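Local coordinates for protein-glutaminase (Chryseobacterium proteolyticum, PDB 3A56), which probably hydrolyses the side-chain amides of protein-bound glutamines to glutamate and ammonia, and is made as a pro-enzyme, at residues T46-E51 and Y151-C156. Numbering follows the deposited sequence.
Sequences TAQFYE and YPVDGC
The start of helix 156-169, probably the counterpart of the helix that carries the nucleophile in papain-like clan CA enzymes, is met by a segment that probably belongs to the pro-region. Cys156 opens the helix and touches His197, consistent with a Cys-His catalytic pair; Ala47 CB faces Cys156 SG at 4.3 Å. Alanine's small methyl fits this buried site, where it also packs on Trp194 and Tyr196, while a backbone pairing with Ser195 holds the segment next to strand 196-205, consistent with a probable pro-segment occupying the place of a substrate. Asp154 grips the segment with both carboxylate oxygens, each met on its syn side but out of the carboxylate plane. With CG anti to the backbone N (chi1 -153°), the carboxylate reaches across to segment 46-51. Asp154 OD2 accepts from Ala47 N at 3.0 Å along a nearly straight N-H line (173°), and more weakly from Gly155 N. Gly155 is the N-cap residue, and its positive phi suits glycine. Thr46 OG1 gives its proton to Asp154 OD1 at 2.6 Å. Thr46 OG1 also accepts from Gln48 N at 3.1 Å, closing an ST turn, a double role that suits threonine. Gln48 lays its extended chain across the carboxylate, its OE1 bonded to Ala291 N, and Gln48 CG lies 3.3 Å from Asp154 OD1.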
loop_
_atom_site.group_PDB
_atom_site.type_symbol
_atom_site.label_atom_id
_atom_site.label_comp_id
_atom_site.label_asym_id
_atom_site.label_seq_id
_atom_site.Cartn_x
_atom_site.Cartn_y
_atom_site.Cartn_z
ATOM N N THR A 46 4.790 -2.351 -2.421
ATOM C CA THR A 46 4.233 -1.717 -3.601
ATOM C C THR A 46 2.877 -2.332 -3.951
ATOM O O THR A 46 2.688 -3.545 -3.841
ATOM C CB THR A 46 5.177 -1.790 -4.811
ATOM O OG1 THR A 46 4.515 -1.213 -5.939
ATOM C CG2 THR A 46 5.537 -3.226 -5.137
ATOM N N ALA A 47 1.927 -1.487 -4.333
ATOM C CA ALA A 47 0.606 -1.972 -4.750
ATOM C C ALA A 47 0.556 -2.282 -6.245
ATOM O O ALA A 47 -0.481 -2.679 -6.763
ATOM C CB ALA A 47 -0.474 -0.942 -4.384
ATOM N N GLN A 48 1.669 -2.096 -6.946
ATOM C CA GLN A 48 1.653 -2.277 -8.395
ATOM C C GLN A 48 1.814 -3.723 -8.806
ATOM O O GLN A 48 2.518 -4.493 -8.151
ATOM C CB GLN A 48 2.775 -1.471 -9.023
ATOM C CG GLN A 48 2.720 -0.032 -8.600
ATOM C CD GLN A 48 3.947 0.718 -9.064
ATOM O OE1 GLN A 48 3.885 1.447 -10.032
ATOM N NE2 GLN A 48 5.078 0.501 -8.398
ATOM N N PHE A 49 1.167 -4.078 -9.913
ATOM C CA PHE A 49 1.393 -5.359 -10.555
ATOM C C PHE A 49 2.537 -5.268 -11.530
ATOM O O PHE A 49 2.729 -4.239 -12.194
ATOM C CB PHE A 49 0.158 -5.804 -11.329
ATOM C CG PHE A 49 -0.925 -6.379 -10.474
ATOM C CD1 PHE A 49 -2.143 -5.720 -10.341
ATOM C CD2 PHE A 49 -0.743 -7.587 -9.822
ATOM C CE1 PHE A 49 -3.157 -6.256 -9.567
ATOM C CE2 PHE A 49 -1.765 -8.126 -9.043
ATOM C CZ PHE A 49 -2.974 -7.449 -8.921
ATOM N N TYR A 50 3.281 -6.365 -11.622
ATOM C CA TYR A 50 4.310 -6.511 -12.639
ATOM C C TYR A 50 3.952 -7.733 -13.450
ATOM O O TYR A 50 3.206 -8.587 -13.001
ATOM C CB TYR A 50 5.665 -6.659 -11.970
ATOM C CG TYR A 50 6.044 -5.393 -11.246
ATOM C CD1 TYR A 50 5.514 -5.108 -9.989
ATOM C CD2 TYR A 50 6.891 -4.467 -11.831
ATOM C CE1 TYR A 50 5.844 -3.944 -9.332
ATOM C CE2 TYR A 50 7.225 -3.301 -11.184
ATOM C CZ TYR A 50 6.699 -3.042 -9.936
ATOM O OH TYR A 50 7.033 -1.877 -9.290
ATOM N N GLU A 51 4.470 -7.842 -14.658
ATOM C CA GLU A 51 4.041 -8.921 -15.538
ATOM C C GLU A 51 5.227 -9.666 -16.119
ATOM O O GLU A 51 6.300 -9.099 -16.283
ATOM C CB GLU A 51 3.197 -8.355 -16.683
ATOM C CG GLU A 51 3.975 -7.441 -17.608
ATOM C CD GLU A 51 3.165 -6.975 -18.809
ATOM O OE1 GLU A 51 1.920 -6.944 -18.722
ATOM O OE2 GLU A 51 3.780 -6.637 -19.843
ATOM N N TYR A 151 -1.969 11.393 -6.069
ATOM C CA TYR A 151 -1.219 10.433 -6.867
ATOM C C TYR A 151 -1.566 9.012 -6.426
ATOM O O TYR A 151 -0.892 8.441 -5.577
ATOM C CB TYR A 151 0.278 10.670 -6.703
ATOM C CG TYR A 151 1.163 9.748 -7.520
ATOM C CD1 TYR A 151 1.103 9.733 -8.909
ATOM C CD2 TYR A 151 2.095 8.931 -6.894
ATOM C CE1 TYR A 151 1.933 8.889 -9.665
ATOM C CE2 TYR A 151 2.933 8.092 -7.628
ATOM C CZ TYR A 151 2.849 8.086 -9.014
ATOM O OH TYR A 151 3.677 7.258 -9.722
ATOM N N PRO A 152 -2.607 8.434 -7.034
ATOM C CA PRO A 152 -3.106 7.126 -6.582
ATOM C C PRO A 152 -2.317 5.937 -7.126
ATOM O O PRO A 152 -2.588 4.808 -6.710
ATOM C CB PRO A 152 -4.529 7.094 -7.149
ATOM C CG PRO A 152 -4.405 7.902 -8.408
ATOM C CD PRO A 152 -3.535 9.068 -7.983
ATOM N N VAL A 153 -1.366 6.161 -8.031
ATOM C CA VAL A 153 -0.623 5.049 -8.624
ATOM C C VAL A 153 -0.037 4.106 -7.575
ATOM O O VAL A 153 -0.161 2.872 -7.680
ATOM C CB VAL A 153 0.499 5.551 -9.553
ATOM C CG1 VAL A 153 1.339 4.392 -10.051
ATOM C CG2 VAL A 153 -0.107 6.309 -10.728
ATOM N N ASP A 154 0.636 4.666 -6.580
ATOM C CA ASP A 154 1.231 3.808 -5.542
ATOM C C ASP A 154 1.423 4.628 -4.278
ATOM O O ASP A 154 1.157 5.826 -4.277
ATOM C CB ASP A 154 2.568 3.245 -6.032
ATOM C CG ASP A 154 2.934 1.916 -5.382
ATOM O OD1 ASP A 154 3.919 1.316 -5.825
ATOM O OD2 ASP A 154 2.252 1.478 -4.434
ATOM N N GLY A 155 1.895 3.991 -3.215
ATOM C CA GLY A 155 2.182 4.703 -1.986
ATOM C C GLY A 155 1.063 4.709 -0.958
ATOM O O GLY A 155 1.149 5.442 0.028
ATOM N N CYS A 156 0.036 3.878 -1.146
ATOM C CA CYS A 156 -1.078 3.848 -0.195
ATOM C C CYS A 156 -0.586 3.634 1.228
ATOM O O CYS A 156 -1.142 4.196 2.186
ATOM C CB CYS A 156 -2.055 2.715 -0.539
ATOM S SG CYS A 156 -1.280 1.069 -0.613
#